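PDB 3TR6: O-methyltransferase from Coxiella burnetii, which probably transfers a methyl group from S-adenosylmethionine to a hydroxyl oxygen of an acceptor molecule not yet established. Local coordinates for residues L30-E35 and W109-L114; R178-V181 and E185-S188. One frame throughout, in Å; residues are numbered along the deposited sequence.

Interaction 1 (L30-E35 and W109-L114); sequences LAELRE and WEKAGL
E32 and K111 meet through their charged ends alone: K111 NZ gives a hydrogen bond to E32 OE2 at 3.0 Å, and with opposite charges on the two groups this is a salt bridge. The ammonium comes in on the syn side of OE2, the side facing the other carboxylate oxygen, yet the grip is lopsided, since K111 NZ stays 3.7 Å from E32 OE1. The two side chains run at about a right angle to each other and touch only at their ends, which buries 64 Å² in all. K111, with CG anti to the backbone N (chi1 -172°) and every later torsion near 180°, spans most of the gap between the helices, and E32 is extended too. The pair ties helix 28-40 to the C-terminal end of helix 99-111, within a Rossmann-like methyltransferase fold whose seven-stranded sheet has the order 3-2-1-4-5-7-6. Just beyond K111 the chain turns off the helix in a Schellman motif: G113, at positive phi, gives its N to E110 O at 2.8 Å, and L114 N bonds back to W109 O. The same two helices also meet at Y108, which E32 and L33 touch, while L30, L33 and W109 pack on I80 of helix 77-83.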
loop_
_atom_site.group_PDB
_atom_site.type_symbol
_atom_site.label_atom_id
_atom_site.label_comp_id
_atom_site.label_asym_id
_atom_site.label_seq_id
_atom_site.Cartn_x
_atom_site.Cartn_y
_atom_site.Cartn_z
ATOM N N LEU A 30 -0.209 -20.856 6.185
ATOM C CA LEU A 30 -1.130 -19.837 6.683
ATOM C C LEU A 30 -2.580 -20.197 6.376
ATOM O O LEU A 30 -3.475 -19.964 7.190
ATOM C CB LEU A 30 -0.784 -18.461 6.113
ATOM C CG LEU A 30 0.345 -17.715 6.830
ATOM C CD1 LEU A 30 0.693 -16.418 6.106
ATOM C CD2 LEU A 30 -0.022 -17.445 8.286
ATOM N N ALA A 31 -2.807 -20.767 5.196
ATOM C CA ALA A 31 -4.129 -21.249 4.820
ATOM C C ALA A 31 -4.617 -22.271 5.842
ATOM O O ALA A 31 -5.761 -22.220 6.295
ATOM C CB ALA A 31 -4.096 -21.861 3.428
ATOM N N GLU A 32 -3.732 -23.193 6.204
ATOM C CA GLU A 32 -4.034 -24.224 7.189
ATOM C C GLU A 32 -4.300 -23.618 8.563
ATOM O O GLU A 32 -5.181 -24.075 9.294
ATOM C CB GLU A 32 -2.874 -25.217 7.270
ATOM C CG GLU A 32 -2.926 -26.153 8.458
ATOM C CD GLU A 32 -1.674 -27.000 8.577
ATOM O OE1 GLU A 32 -0.882 -27.031 7.609
ATOM O OE2 GLU A 32 -1.479 -27.630 9.641
ATOM N N LEU A 33 -3.535 -22.586 8.904
ATOM C CA LEU A 33 -3.669 -21.916 10.192
ATOM C C LEU A 33 -5.053 -21.300 10.403
ATOM O O LEU A 33 -5.572 -21.299 11.518
ATOM C CB LEU A 33 -2.589 -20.841 10.355
ATOM C CG LEU A 33 -2.748 -19.892 11.549
ATOM C CD1 LEU A 33 -2.691 -20.655 12.860
ATOM C CD2 LEU A 33 -1.698 -18.792 11.521
ATOM N N ARG A 34 -5.653 -20.770 9.342
ATOM C CA ARG A 34 -6.959 -20.140 9.497
ATOM C C ARG A 34 -8.131 -21.111 9.331
ATOM O O ARG A 34 -9.228 -20.860 9.831
ATOM C CB ARG A 34 -7.108 -18.895 8.614
ATOM C CG ARG A 34 -7.167 -19.126 7.124
ATOM C CD ARG A 34 -7.895 -17.953 6.475
ATOM N NE ARG A 34 -7.642 -17.844 5.043
ATOM C CZ ARG A 34 -8.025 -18.743 4.142
ATOM N NH1 ARG A 34 -8.667 -19.839 4.523
ATOM N NH2 ARG A 34 -7.754 -18.550 2.859
ATOM N N GLU A 35 -7.897 -22.221 8.642
ATOM C CA GLU A 35 -8.864 -23.308 8.645
ATOM C C GLU A 35 -9.015 -23.822 10.070
ATOM O O GLU A 35 -10.122 -24.091 10.530
ATOM C CB GLU A 35 -8.425 -24.445 7.719
ATOM C CG GLU A 35 -8.534 -24.117 6.238
ATOM C CD GLU A 35 -9.936 -23.692 5.833
ATOM O OE1 GLU A 35 -10.103 -22.539 5.376
ATOM O OE2 GLU A 35 -10.870 -24.512 5.971
ATOM N N TRP A 109 4.219 -21.017 14.147
ATOM C CA TRP A 109 5.425 -20.292 13.760
ATOM C C TRP A 109 6.705 -21.078 14.044
ATOM O O TRP A 109 7.766 -20.759 13.511
ATOM C CB TRP A 109 5.469 -18.854 14.310
ATOM C CG TRP A 109 5.854 -18.685 15.751
ATOM C CD1 TRP A 109 6.961 -19.184 16.372
ATOM C CD2 TRP A 109 5.157 -17.910 16.736
ATOM N NE1 TRP A 109 6.981 -18.793 17.688
ATOM C CE2 TRP A 109 5.884 -18.007 17.936
ATOM C CE3 TRP A 109 3.979 -17.154 16.721
ATOM C CZ2 TRP A 109 5.476 -17.378 19.113
ATOM C CZ3 TRP A 109 3.575 -16.527 17.888
ATOM C CH2 TRP A 109 4.320 -16.645 19.069
ATOM N N GLU A 110 6.596 -22.113 14.871
ATOM C CA GLU A 110 7.668 -23.091 14.995
ATOM C C GLU A 110 7.663 -23.943 13.736
ATOM O O GLU A 110 8.694 -24.143 13.096
ATOM C CB GLU A 110 7.460 -23.977 16.223
ATOM C CG GLU A 110 7.603 -23.252 17.557
ATOM C CD GLU A 110 7.221 -24.125 18.743
ATOM O OE1 GLU A 110 6.993 -25.338 18.542
ATOM O OE2 GLU A 110 7.142 -23.600 19.876
ATOM N N LYS A 111 6.480 -24.434 13.384
ATOM C CA LYS A 111 6.284 -25.257 12.199
ATOM C C LYS A 111 6.704 -24.516 10.933
ATOM O O LYS A 111 6.977 -25.134 9.901
ATOM C CB LYS A 111 4.815 -25.676 12.100
ATOM C CG LYS A 111 4.509 -26.696 11.013
ATOM C CD LYS A 111 3.042 -27.109 11.057
ATOM C CE LYS A 111 2.742 -28.212 10.052
ATOM N NZ LYS A 111 1.317 -28.648 10.112
ATOM N N ALA A 112 6.754 -23.191 11.021
ATOM C CA ALA A 112 7.128 -22.359 9.881
ATOM C C ALA A 112 8.627 -22.071 9.854
ATOM O O ALA A 112 9.155 -21.593 8.850
ATOM C CB ALA A 112 6.336 -21.057 9.890
ATOM N N GLY A 113 9.302 -22.362 10.965
ATOM C CA GLY A 113 10.734 -22.144 11.081
ATOM C C GLY A 113 11.094 -20.749 11.558
ATOM O O GLY A 113 12.156 -20.229 11.220
ATOM N N LEU A 114 10.216 -20.144 12.353
ATOM C CA LEU A 114 10.395 -18.755 12.774
ATOM C C LEU A 114 10.586 -18.610 14.280
ATOM O O LEU A 114 10.433 -17.517 14.825
ATOM C CB LEU A 114 9.201 -17.900 12.329
ATOM C CG LEU A 114 8.888 -17.841 10.830
ATOM C CD1 LEU A 114 7.574 -17.115 10.587
ATOM C CD2 LEU A 114 10.022 -17.181 10.061
#

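Interaction 2 (R178-V181 and E185-S188); sequences RGQV and ENQS
Q180 and N186 set their side-chain amides against each other in the loop that joins strand 168-173 to helix 189-203 of this Rossmann-like methyltransferase fold, and S188, the N-cap residue of that helix, stands beside them. The two amide planes are 34° apart, and the side chains meet at a slant. Q180, extended beyond CG, brings its OE1 to N186 ND2 at 3.0 Å. The N-H points well off the line to the oxygen, at 122°, so this is a weak hydrogen bond. N186 OD1 lies 3.4 Å from Q180 OE1, but both are acceptors and no bond forms between them. N186 ND2 also rests against the aliphatic part of Q180, 3.7 Å from its CG.

N186 holds its CG anti to the backbone N (chi1 -174°), and its carbonyl is turned to S188 while the amino group serves Q180. The amide thus has work on both ends, which should limit its rotation. Around this pair, V181 O accepts a hydrogen bond from R195 NH1, and Q180 O a weak one from N191 ND2, both donors on helix 189-203. The CB of V181 points away from 185-188, and its side chain packs on I194 and N198 and on Y18 of the second subunit. At the helix start, S188 OG donates to N186 OD1 at 2.8 Å, nearly in line with the C=O bond (164°), and S188 N adds a weak bond to the same oxygen at 3.3 Å.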
loop_
_atom_site.group_PDB
_atom_site.type_symbol
_atom_site.label_atom_id
_atom_site.label_comp_id
_atom_site.label_asym_id
_atom_site.label_seq_id
_atom_site.Cartn_x
_atom_site.Cartn_y
_atom_site.Cartn_z
ATOM N N ARG A 178 -16.307 -2.206 9.241
ATOM C CA ARG A 178 -17.314 -2.772 8.345
ATOM C C ARG A 178 -18.321 -1.737 7.834
ATOM O O ARG A 178 -19.420 -2.086 7.403
ATOM C CB ARG A 178 -18.042 -3.947 9.012
ATOM C CG ARG A 178 -17.114 -5.014 9.574
ATOM C CD ARG A 178 -17.832 -6.337 9.819
ATOM N NE ARG A 178 -17.793 -7.213 8.648
ATOM C CZ ARG A 178 -18.850 -7.529 7.904
ATOM N NH1 ARG A 178 -20.050 -7.048 8.209
ATOM N NH2 ARG A 178 -18.710 -8.333 6.857
ATOM N N GLY A 179 -17.941 -0.463 7.885
ATOM C CA GLY A 179 -18.778 0.600 7.361
ATOM C C GLY A 179 -19.422 1.470 8.423
ATOM O O GLY A 179 -19.798 2.610 8.147
ATOM N N GLN A 180 -19.545 0.937 9.637
ATOM C CA GLN A 180 -20.206 1.642 10.735
ATOM C C GLN A 180 -19.623 3.026 10.971
ATOM O O GLN A 180 -20.293 3.916 11.494
ATOM C CB GLN A 180 -20.082 0.847 12.033
ATOM C CG GLN A 180 -20.859 -0.448 12.074
ATOM C CD GLN A 180 -20.758 -1.118 13.429
ATOM O OE1 GLN A 180 -21.052 -0.507 14.461
ATOM N NE2 GLN A 180 -20.325 -2.375 13.438
ATOM N N VAL A 181 -18.363 3.193 10.594
ATOM C CA VAL A 181 -17.618 4.398 10.919
ATOM C C VAL A 181 -18.137 5.606 10.135
ATOM O O VAL A 181 -17.972 6.749 10.554
ATOM C CB VAL A 181 -16.101 4.178 10.685
ATOM C CG1 VAL A 181 -15.775 4.219 9.200
ATOM C CG2 VAL A 181 -15.281 5.195 11.455
ATOM N N GLU A 185 -24.229 8.464 13.316
ATOM C CA GLU A 185 -25.235 8.230 14.345
ATOM C C GLU A 185 -25.204 6.816 14.924
ATOM O O GLU A 185 -26.065 6.459 15.727
ATOM C CB GLU A 185 -26.634 8.542 13.808
ATOM C CG GLU A 185 -26.892 10.022 13.579
ATOM C CD GLU A 185 -28.297 10.292 13.078
ATOM O OE1 GLU A 185 -29.020 9.317 12.781
ATOM O OE2 GLU A 185 -28.680 11.478 12.983
ATOM N N ASN A 186 -24.223 6.015 14.519
ATOM C CA ASN A 186 -24.062 4.684 15.094
ATOM C C ASN A 186 -23.892 4.802 16.602
ATOM O O ASN A 186 -24.638 4.201 17.377
ATOM C CB ASN A 186 -22.862 3.967 14.484
ATOM C CG ASN A 186 -22.750 2.533 14.947
ATOM O OD1 ASN A 186 -22.309 2.262 16.062
ATOM N ND2 ASN A 186 -23.147 1.601 14.088
ATOM N N GLN A 187 -22.892 5.580 17.004
ATOM C CA GLN A 187 -22.768 6.054 18.381
ATOM C C GLN A 187 -22.314 5.040 19.430
ATOM O O GLN A 187 -22.120 5.407 20.589
ATOM C CB GLN A 187 -24.063 6.736 18.831
ATOM C CG GLN A 187 -24.255 8.111 18.218
ATOM C CD GLN A 187 -23.116 9.052 18.564
ATOM O OE1 GLN A 187 -22.517 8.948 19.635
ATOM N NE2 GLN A 187 -22.804 9.970 17.653
ATOM N N SER A 188 -22.137 3.781 19.041
ATOM C CA SER A 188 -21.577 2.805 19.969
ATOM C C SER A 188 -20.218 3.304 20.464
ATOM O O SER A 188 -19.498 3.984 19.733
ATOM C CB SER A 188 -21.460 1.420 19.326
ATOM O OG SER A 188 -20.679 1.455 18.148
#

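How the interactions relate
Both contacts lie at the surface, their centres 34 Å apart, away from the cofactor pocket and the nickel site, and they follow one another along the chain without touching. Neither has a buried residue among those that touch. Interaction 1 bridges two helices distant in sequence, 28-40 and 99-111, by full charges at the ends of long side chains. Interaction 2 is local, folding one loop back on itself before helix 189-203, and it depends on neutral amides and a hydroxyl, with a weak bond across the segments. A helix end features in each: 109-114 covers the C-terminal end of one helix and the turn after it, whereas 185-188 leads into another. The second subunit reaches interaction 2 but does not touch the segments of interaction 1.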